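PDB 3M4R: uncharacterized protein from Thermoplasma acidophilum, which is of unknown function but binds a zinc ion in its class II aldolase/adducin-type N-terminal domain and is probably an oxidoreductase of the short-chain dehydrogenase/reductase family. Local coordinates for residues V57-S65 with E110-A121; L153-Y161 with C175-R186. All coordinates share one frame; numbering follows the deposited sequence. Where two conformers were deposited one is given.

Contact 1: V57-S65 with E110-A121; sequences VLRVKNSGS and EPSPSVETFLHA. With ZN (zinc ion), chain B.
Leu58 and Val60, pointing from strand 57-61 toward segment 110-121, meet helix 117-121 and the loop before it. Leu58 runs past Thr117 in the opposing direction: with CG anti to the backbone N (chi1 -179°), its CD2 comes 3.5 Å from Thr117 CG2 and also touches Ala121 CB and His120 CB, the His120 side chain crossing it at about a right angle. Val60 straddles the Thr117 hydroxyl with both methyls, CG1 lying 3.5 Å from OG1; the same CG1 packs on Pro113 CB, while CG2 sits over one face of the His120 ring. Thr117 OG1 spends its proton on Ser114 O, 2.6 Å away, on a lone pair in the carbonyl plane, and Ser114 O also accepts from Thr117 N. Ser114 OG closes an ST turn with Glu116 N.

From the end of the strand onward the backbones join in. Ser114 N donates to Lys61 O (3.0 Å) and Ser63 N to Ser112 O (3.1 Å), round the single bridge of Asn62 with Pro113. The Asn62 amide crosses Pro111 obliquely, Asn62 CG 3.6 Å from Pro111 CB; Asn62 OD1 accepts from Gly64 N in an Asx turn, and ND2 donates to Thr76 OG1 and Arg73 O. Where segment 110-121 begins, Arg59 NH1 reaches Glu110 OE2 at 2.9 Å, in the guanidinium plane and on the syn side of the carboxylate, although the two planes are 67° apart; Glu47 pairs with Arg59 NE.

Glu116 holds the zinc ion through both carboxylate oxygens, with His130, His132, His188 and a water as the other ligands. Apolar packing and backbone bonds thus tie the turn bearing this ligand to the sheet, and two carboxylates probably share the charge of Arg59.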
loop_
_atom_site.group_PDB
_atom_site.type_symbol
_atom_site.label_atom_id
_atom_site.label_comp_id
_atom_site.label_asym_id
_atom_site.label_seq_id
_atom_site.Cartn_x
_atom_site.Cartn_y
_atom_site.Cartn_z
ATOM N N VAL A 57 1.116 -7.319 -13.803
ATOM C CA VAL A 57 -0.090 -7.484 -13.007
ATOM C C VAL A 57 0.206 -6.915 -11.617
ATOM O O VAL A 57 1.264 -7.207 -11.041
ATOM C CB VAL A 57 -0.520 -8.951 -12.885
ATOM C CG1 VAL A 57 -1.720 -9.109 -11.977
ATOM C CG2 VAL A 57 -0.857 -9.585 -14.329
ATOM N N LEU A 58 -0.723 -6.107 -11.107
ATOM C CA LEU A 58 -0.741 -5.695 -9.743
ATOM C C LEU A 58 -1.578 -6.672 -8.975
ATOM O O LEU A 58 -2.768 -6.778 -9.163
ATOM C CB LEU A 58 -1.294 -4.253 -9.565
ATOM C CG LEU A 58 -1.331 -3.715 -8.122
ATOM C CD1 LEU A 58 0.103 -3.331 -7.627
ATOM C CD2 LEU A 58 -2.302 -2.514 -8.092
ATOM N N ARG A 59 -0.932 -7.406 -8.086
ATOM C CA ARG A 59 -1.623 -8.331 -7.202
ATOM C C ARG A 59 -1.839 -7.564 -5.905
ATOM O O ARG A 59 -0.893 -7.266 -5.168
ATOM C CB ARG A 59 -0.770 -9.593 -6.969
ATOM C CG ARG A 59 -0.791 -10.641 -8.109
ATOM C CD ARG A 59 -2.089 -11.452 -8.105
ATOM N NE ARG A 59 -2.315 -12.147 -9.364
ATOM C CZ ARG A 59 -3.421 -12.816 -9.714
ATOM N NH1 ARG A 59 -4.428 -12.972 -8.885
ATOM N NH2 ARG A 59 -3.516 -13.338 -10.944
ATOM N N VAL A 60 -3.085 -7.206 -5.656
ATOM C CA VAL A 60 -3.436 -6.295 -4.592
ATOM C C VAL A 60 -4.413 -6.986 -3.664
ATOM O O VAL A 60 -5.253 -7.769 -4.093
ATOM C CB VAL A 60 -4.048 -4.984 -5.111
ATOM C CG1 VAL A 60 -5.398 -5.233 -5.865
ATOM C CG2 VAL A 60 -4.278 -3.977 -3.981
ATOM N N LYS A 61 -4.284 -6.683 -2.373
ATOM C CA LYS A 61 -5.148 -7.228 -1.351
ATOM C C LYS A 61 -6.611 -7.075 -1.702
ATOM O O LYS A 61 -7.001 -6.032 -2.170
ATOM C CB LYS A 61 -4.858 -6.522 -0.019
ATOM C CG LYS A 61 -5.538 -7.155 1.139
ATOM C CD LYS A 61 -6.545 -6.288 1.691
ATOM C CE LYS A 61 -7.019 -6.776 3.045
ATOM N NZ LYS A 61 -8.535 -6.851 2.997
ATOM N N ASN A 62 -7.417 -8.111 -1.450
ATOM C CA ASN A 62 -8.828 -8.087 -1.812
ATOM C C ASN A 62 -9.726 -8.209 -0.600
ATOM O O ASN A 62 -9.238 -8.304 0.512
ATOM C CB ASN A 62 -9.142 -9.134 -2.909
ATOM C CG ASN A 62 -8.927 -10.540 -2.467
ATOM O OD1 ASN A 62 -9.255 -10.892 -1.338
ATOM N ND2 ASN A 62 -8.434 -11.394 -3.391
ATOM N N SER A 63 -11.038 -8.184 -0.815
ATOM C CA SER A 63 -12.010 -8.141 0.291
ATOM C C SER A 63 -12.258 -9.497 0.934
ATOM O O SER A 63 -13.078 -9.607 1.832
ATOM C CB SER A 63 -13.347 -7.621 -0.232
ATOM O OG SER A 63 -13.775 -8.421 -1.313
ATOM N N GLY A 64 -11.609 -10.542 0.441
ATOM C CA GLY A 64 -11.846 -11.894 0.950
ATOM C C GLY A 64 -11.136 -12.256 2.275
ATOM O O GLY A 64 -11.355 -13.343 2.782
ATOM N N SER A 65 -10.232 -11.400 2.775
ATOM C CA SER A 65 -9.535 -11.674 4.027
ATOM C C SER A 65 -8.922 -10.410 4.622
ATOM O O SER A 65 -8.637 -9.454 3.885
ATOM C CB SER A 65 -8.382 -12.690 3.770
ATOM O OG SER A 65 -7.604 -12.965 4.949
ATOM N N GLU A 110 -12.312 -13.504 -9.256
ATOM C CA GLU A 110 -11.640 -13.201 -7.990
ATOM C C GLU A 110 -12.419 -12.232 -7.116
ATOM O O GLU A 110 -13.304 -11.514 -7.607
ATOM C CB GLU A 110 -10.228 -12.667 -8.212
ATOM C CG GLU A 110 -9.357 -13.694 -8.808
ATOM C CD GLU A 110 -7.954 -13.192 -9.125
ATOM O OE1 GLU A 110 -7.720 -11.978 -9.227
ATOM O OE2 GLU A 110 -7.075 -14.041 -9.302
ATOM N N PRO A 111 -12.124 -12.237 -5.798
ATOM C CA PRO A 111 -12.762 -11.242 -4.927
ATOM C C PRO A 111 -12.396 -9.797 -5.325
ATOM O O PRO A 111 -11.322 -9.550 -5.871
ATOM C CB PRO A 111 -12.247 -11.602 -3.529
ATOM C CG PRO A 111 -11.717 -13.049 -3.651
ATOM C CD PRO A 111 -11.169 -13.085 -5.050
ATOM N N SER A 112 -13.320 -8.865 -5.088
ATOM C CA SER A 112 -13.092 -7.448 -5.424
ATOM C C SER A 112 -11.780 -6.920 -4.832
ATOM O O SER A 112 -11.460 -7.195 -3.695
ATOM C CB SER A 112 -14.250 -6.589 -4.939
ATOM O OG SER A 112 -15.438 -6.893 -5.644
ATOM N N PRO A 113 -11.021 -6.148 -5.618
ATOM C CA PRO A 113 -9.774 -5.596 -5.152
ATOM C C PRO A 113 -10.024 -4.430 -4.181
ATOM O O PRO A 113 -11.088 -3.793 -4.208
ATOM C CB PRO A 113 -9.094 -5.102 -6.450
ATOM C CG PRO A 113 -10.243 -4.733 -7.325
ATOM C CD PRO A 113 -11.316 -5.743 -7.019
ATOM N N SER A 114 -9.059 -4.214 -3.295
ATOM C CA SER A 114 -9.057 -3.062 -2.380
ATOM C C SER A 114 -9.529 -1.792 -3.078
ATOM O O SER A 114 -9.071 -1.492 -4.179
ATOM C CB SER A 114 -7.625 -2.800 -1.868
ATOM O OG SER A 114 -7.580 -1.643 -1.013
ATOM N N VAL A 115 -10.432 -1.061 -2.434
ATOM C CA VAL A 115 -10.808 0.312 -2.883
ATOM C C VAL A 115 -9.608 1.295 -2.930
ATOM O O VAL A 115 -9.681 2.358 -3.587
ATOM C CB VAL A 115 -12.024 0.911 -2.074
ATOM C CG1 VAL A 115 -13.249 0.012 -2.216
ATOM C CG2 VAL A 115 -11.695 1.123 -0.556
ATOM N N GLU A 116 -8.474 0.920 -2.320
ATOM C CA GLU A 116 -7.253 1.745 -2.371
ATOM C C GLU A 116 -6.245 1.293 -3.383
ATOM O O GLU A 116 -5.074 1.697 -3.307
ATOM C CB GLU A 116 -6.594 1.778 -0.961
ATOM C CG GLU A 116 -7.638 2.171 0.060
ATOM C CD GLU A 116 -7.091 2.789 1.321
ATOM O OE1 GLU A 116 -6.929 2.001 2.306
ATOM O OE2 GLU A 116 -6.878 4.047 1.344
ATOM N N THR A 117 -6.685 0.509 -4.374
ATOM C CA THR A 117 -5.773 -0.079 -5.328
ATOM C C THR A 117 -4.934 0.931 -6.058
ATOM O O THR A 117 -3.768 0.650 -6.389
ATOM C CB THR A 117 -6.534 -1.001 -6.354
ATOM O OG1 THR A 117 -7.035 -2.155 -5.656
ATOM C CG2 THR A 117 -5.610 -1.430 -7.460
ATOM N N PHE A 118 -5.497 2.086 -6.356
ATOM C CA PHE A 118 -4.726 3.086 -7.101
ATOM C C PHE A 118 -3.551 3.675 -6.318
ATOM O O PHE A 118 -2.578 4.092 -6.936
ATOM C CB PHE A 118 -5.591 4.187 -7.639
ATOM C CG PHE A 118 -6.441 3.744 -8.812
ATOM C CD1 PHE A 118 -5.856 3.457 -10.019
ATOM C CD2 PHE A 118 -7.790 3.537 -8.667
ATOM C CE1 PHE A 118 -6.624 3.025 -11.097
ATOM C CE2 PHE A 118 -8.574 3.120 -9.759
ATOM C CZ PHE A 118 -7.976 2.860 -10.973
ATOM N N LEU A 119 -3.578 3.623 -4.976
ATOM C CA LEU A 119 -2.359 4.032 -4.208
ATOM C C LEU A 119 -1.174 3.160 -4.592
ATOM O O LEU A 119 0.009 3.609 -4.671
ATOM C CB LEU A 119 -2.556 3.932 -2.690
ATOM C CG LEU A 119 -3.674 4.738 -2.030
ATOM C CD1 LEU A 119 -3.751 4.469 -0.497
ATOM C CD2 LEU A 119 -3.520 6.236 -2.327
ATOM N N HIS A 120 -1.494 1.901 -4.824
ATOM C CA HIS A 120 -0.501 0.878 -5.134
ATOM C C HIS A 120 -0.011 0.963 -6.587
ATOM O O HIS A 120 1.225 0.874 -6.900
ATOM C CB HIS A 120 -1.132 -0.470 -4.843
ATOM C CG HIS A 120 -1.407 -0.673 -3.380
ATOM N ND1 HIS A 120 -0.514 -1.334 -2.556
ATOM C CD2 HIS A 120 -2.443 -0.291 -2.593
ATOM C CE1 HIS A 120 -0.997 -1.336 -1.318
ATOM N NE2 HIS A 120 -2.166 -0.715 -1.307
ATOM N N ALA A 121 -0.977 1.083 -7.479
ATOM C CA ALA A 121 -0.678 1.066 -8.930
ATOM C C ALA A 121 0.186 2.239 -9.311
ATOM O O ALA A 121 1.066 2.106 -10.150
ATOM C CB ALA A 121 -2.003 1.070 -9.799
HETATM ZN ZN ZN B . -6.257 3.773 3.558
HETATM O O HOH W 1 -8.231 4.146 3.795
#

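Contact 2: L153-Y161 with C175-R186; sequences LGNVVVLPY and CFKKGIDGIVLR
Leu159 and Val157 put their side chains on the sheet face that carries Ile183 and Leu185, where Cys175 also packs. Leu159 is twisted to chi1 -96°, away from a staggered position; its CD1 packs on Cys175 CB (3.8 Å), while CD2 meets CD2 of Leu185 at 3.8 Å, the two leucines side by side and pointing the same way. Val157 divides its methyls, CG1 to Cys175 CB and CG2 to Ile180 CD1.

On the other face Val158 CG2 lies beside Val184 CB, and the Leu153 side chain crosses that of Val184 at about a right angle, CD1 touching CG2. Val158 CG1 meets Arg186 CG at 3.8 Å. With CG set anti to its carbonyl carbon (chi1 -63°) and a bend at chi3, Arg186 sends its guanidinium to the carbonyl oxygens of Thr140 and Leu144 and to Ser146 OG. A leucine in its place would probably leave those oxygens without their charged donor and the 140-146 region less firmly tied to the strand end.

Strands 156-159 and 182-185 run parallel, with nearly straight bonds from Val184 N to Val157 O and from Leu159 N to Val184 O, both 2.8 Å; Arg186 N to Leu159 O prolongs the pairing. A water donates to both Pro160 O and Arg186 O. This is the strand pair of a beta-alpha-beta crossover, apolar on both faces, with the arginine's charge probably eased by neutral oxygen acceptors beyond the strand end.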
loop_
_atom_site.group_PDB
_atom_site.type_symbol
_atom_site.label_atom_id
_atom_site.label_comp_id
_atom_site.label_asym_id
_atom_site.label_seq_id
_atom_site.Cartn_x
_atom_site.Cartn_y
_atom_site.Cartn_z
ATOM N N LEU A 153 10.056 11.706 11.493
ATOM C CA LEU A 153 9.801 10.402 10.912
ATOM C C LEU A 153 10.873 9.922 9.929
ATOM O O LEU A 153 10.972 8.726 9.668
ATOM C CB LEU A 153 8.430 10.428 10.240
ATOM C CG LEU A 153 7.238 10.653 11.173
ATOM C CD1 LEU A 153 5.928 10.541 10.409
ATOM C CD2 LEU A 153 7.225 9.719 12.410
ATOM N N GLY A 154 11.641 10.841 9.355
ATOM C CA GLY A 154 12.748 10.460 8.482
ATOM C C GLY A 154 12.623 10.914 7.046
ATOM O O GLY A 154 12.112 11.998 6.802
ATOM N N ASN A 155 13.095 10.097 6.088
ATOM C CA ASN A 155 13.087 10.535 4.700
ATOM C C ASN A 155 11.721 10.252 4.113
ATOM O O ASN A 155 11.518 9.258 3.395
ATOM C CB ASN A 155 14.173 9.873 3.849
ATOM C CG ASN A 155 14.327 10.553 2.513
ATOM O OD1 ASN A 155 13.803 11.662 2.307
ATOM N ND2 ASN A 155 15.064 9.919 1.601
ATOM N N VAL A 156 10.776 11.127 4.443
ATOM C CA VAL A 156 9.394 10.936 4.044
ATOM C C VAL A 156 8.848 12.190 3.423
ATOM O O VAL A 156 9.407 13.233 3.573
ATOM C CB VAL A 156 8.509 10.561 5.227
ATOM C CG1 VAL A 156 8.961 9.237 5.800
ATOM C CG2 VAL A 156 8.526 11.686 6.304
ATOM N N VAL A 157 7.752 12.049 2.692
ATOM C CA VAL A 157 6.989 13.165 2.209
ATOM C C VAL A 157 5.706 13.054 2.984
ATOM O O VAL A 157 5.191 11.950 3.201
ATOM C CB VAL A 157 6.749 13.066 0.680
ATOM C CG1 VAL A 157 5.550 13.943 0.216
ATOM C CG2 VAL A 157 8.025 13.493 -0.059
ATOM N N VAL A 158 5.191 14.193 3.417
ATOM C CA VAL A 158 3.962 14.242 4.204
ATOM C C VAL A 158 2.895 14.922 3.357
ATOM O O VAL A 158 3.172 15.911 2.699
ATOM C CB VAL A 158 4.184 15.004 5.518
ATOM C CG1 VAL A 158 2.863 15.150 6.278
ATOM C CG2 VAL A 158 5.223 14.279 6.355
ATOM N N LEU A 159 1.702 14.335 3.308
ATOM C CA LEU A 159 0.565 14.913 2.595
ATOM C C LEU A 159 -0.513 15.321 3.576
ATOM O O LEU A 159 -0.720 14.639 4.573
ATOM C CB LEU A 159 -0.020 13.898 1.610
ATOM C CG LEU A 159 0.401 13.931 0.143
ATOM C CD1 LEU A 159 1.899 14.041 0.024
ATOM C CD2 LEU A 159 -0.126 12.681 -0.581
ATOM N N PRO A 160 -1.238 16.417 3.286
ATOM C CA PRO A 160 -2.318 16.824 4.166
ATOM C C PRO A 160 -3.436 15.841 4.071
ATOM O O PRO A 160 -3.371 14.953 3.215
ATOM C CB PRO A 160 -2.758 18.164 3.564
ATOM C CG PRO A 160 -2.593 17.953 2.140
ATOM C CD PRO A 160 -1.251 17.233 2.056
ATOM N N TYR A 161 -4.460 15.984 4.911
ATOM C CA TYR A 161 -5.636 15.124 4.816
ATOM C C TYR A 161 -6.259 15.283 3.439
ATOM O O TYR A 161 -6.470 16.390 2.988
ATOM C CB TYR A 161 -6.709 15.391 5.893
ATOM C CG TYR A 161 -7.933 14.502 5.714
ATOM C CD1 TYR A 161 -7.875 13.118 5.941
ATOM C CD2 TYR A 161 -9.108 15.012 5.226
ATOM C CE1 TYR A 161 -8.988 12.284 5.711
ATOM C CE2 TYR A 161 -10.223 14.186 4.984
ATOM C CZ TYR A 161 -10.181 12.855 5.255
ATOM O OH TYR A 161 -11.302 12.088 4.990
ATOM N N CYS A 175 3.437 13.279 -5.670
ATOM C CA CYS A 175 4.385 13.699 -4.641
ATOM C C CYS A 175 5.507 12.687 -4.483
ATOM O O CYS A 175 6.523 12.982 -3.892
ATOM C CB CYS A 175 3.679 13.942 -3.316
ATOM S SG CYS A 175 2.478 15.265 -3.439
ATOM N N PHE A 176 5.325 11.488 -5.027
ATOM C CA PHE A 176 6.378 10.506 -4.946
ATOM C C PHE A 176 7.677 11.097 -5.538
ATOM O O PHE A 176 7.641 11.695 -6.596
ATOM C CB PHE A 176 5.996 9.214 -5.668
ATOM C CG PHE A 176 7.091 8.210 -5.638
ATOM C CD1 PHE A 176 7.313 7.454 -4.496
ATOM C CD2 PHE A 176 7.974 8.090 -6.711
ATOM C CE1 PHE A 176 8.355 6.529 -4.438
ATOM C CE2 PHE A 176 9.045 7.181 -6.659
ATOM C CZ PHE A 176 9.239 6.398 -5.518
ATOM N N LYS A 177 8.799 10.968 -4.824
ATOM C CA LYS A 177 10.132 11.323 -5.373
ATOM C C LYS A 177 11.127 10.167 -5.165
ATOM O O LYS A 177 11.095 9.478 -4.135
ATOM C CB LYS A 177 10.681 12.603 -4.726
ATOM C CG LYS A 177 9.954 13.899 -5.122
ATOM N N LYS A 178 11.996 9.948 -6.150
ATOM C CA LYS A 178 13.105 8.985 -6.029
ATOM C C LYS A 178 13.808 9.114 -4.657
ATOM O O LYS A 178 13.955 10.203 -4.133
ATOM C CB LYS A 178 14.140 9.213 -7.150
ATOM N N GLY A 179 14.169 7.986 -4.062
ATOM C CA GLY A 179 14.946 7.950 -2.841
ATOM C C GLY A 179 14.262 8.073 -1.495
ATOM O O GLY A 179 14.944 7.918 -0.476
ATOM N N ILE A 180 12.961 8.376 -1.450
ATOM C CA ILE A 180 12.248 8.498 -0.157
ATOM C C ILE A 180 11.891 7.129 0.408
ATOM O O ILE A 180 11.854 6.150 -0.330
ATOM C CB ILE A 180 11.008 9.427 -0.236
ATOM C CG1 ILE A 180 9.918 8.853 -1.155
ATOM C CG2 ILE A 180 11.448 10.785 -0.733
ATOM C CD1 ILE A 180 8.576 9.555 -1.048
ATOM N N ASP A 181 11.652 7.047 1.716
ATOM C CA ASP A 181 11.323 5.783 2.372
ATOM C C ASP A 181 9.805 5.628 2.611
ATOM O O ASP A 181 9.296 4.526 2.902
ATOM C CB ASP A 181 12.042 5.660 3.703
ATOM C CG ASP A 181 13.578 5.572 3.552
ATOM O OD1 ASP A 181 14.071 4.895 2.630
ATOM O OD2 ASP A 181 14.278 6.190 4.349
ATOM N N GLY A 182 9.063 6.711 2.481
ATOM C CA GLY A 182 7.648 6.635 2.863
ATOM C C GLY A 182 6.896 7.889 2.503
ATOM O O GLY A 182 7.502 8.932 2.294
ATOM N N ILE A 183 5.570 7.755 2.390
ATOM C CA ILE A 183 4.656 8.870 2.225
ATOM C C ILE A 183 3.636 8.796 3.358
ATOM O O ILE A 183 2.972 7.775 3.536
ATOM C CB ILE A 183 3.904 8.805 0.910
ATOM C CG1 ILE A 183 4.885 8.939 -0.269
ATOM C CG2 ILE A 183 2.838 9.883 0.873
ATOM C CD1 ILE A 183 4.193 8.782 -1.696
ATOM N N VAL A 184 3.558 9.873 4.134
ATOM C CA VAL A 184 2.713 9.964 5.325
ATOM C C VAL A 184 1.440 10.694 4.941
ATOM O O VAL A 184 1.501 11.761 4.360
ATOM C CB VAL A 184 3.403 10.738 6.436
ATOM C CG1 VAL A 184 2.456 10.896 7.661
ATOM C CG2 VAL A 184 4.690 10.020 6.817
ATOM N N LEU A 185 0.298 10.098 5.247
ATOM C CA LEU A 185 -1.004 10.660 4.839
ATOM C C LEU A 185 -1.697 11.110 6.113
ATOM O O LEU A 185 -2.186 10.280 6.891
ATOM C CB LEU A 185 -1.830 9.598 4.082
ATOM C CG LEU A 185 -1.196 8.851 2.882
ATOM C CD1 LEU A 185 -2.184 7.796 2.272
ATOM C CD2 LEU A 185 -0.693 9.810 1.827
ATOM N N ARG A 186 -1.706 12.420 6.375
ATOM C CA ARG A 186 -2.256 12.905 7.621
ATOM C C ARG A 186 -3.705 12.490 7.786
ATOM O O ARG A 186 -4.481 12.557 6.848
ATOM C CB ARG A 186 -2.105 14.423 7.766
ATOM C CG ARG A 186 -0.644 14.847 7.793
ATOM C CD ARG A 186 -0.482 16.330 8.139
ATOM N NE ARG A 186 -0.772 16.588 9.539
ATOM C CZ ARG A 186 -0.173 17.515 10.279
ATOM N NH1 ARG A 186 -0.539 17.661 11.534
ATOM N NH2 ARG A 186 0.798 18.273 9.777
HETATM O O HOH W 2 -3.738 12.427 4.010
#

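In the fold
Both segments of contact 1 precede those of contact 2 in the sequence, and all belong to the class II aldolase/adducin N-terminal domain. The contact centres are 22 Å apart, to either side of the middle of the chain, and their nearest atoms stay about 5 Å apart without touching. One mixed sheet joins them: strand 54-61 lies next to the edge strand 75-79, whereas 182-185 and the outermost 156-159 make up the other end. Helix 166-175, which connects the strands of contact 2, also packs against Phe118 and Leu119 of contact 1. Between them sits the zinc: Glu116 comes from contact 1, and Leu185 of contact 2 lies beside the ligands His130 and His188, so contact 1 supplies a ligand directly, while contact 2 packs beside two of the others.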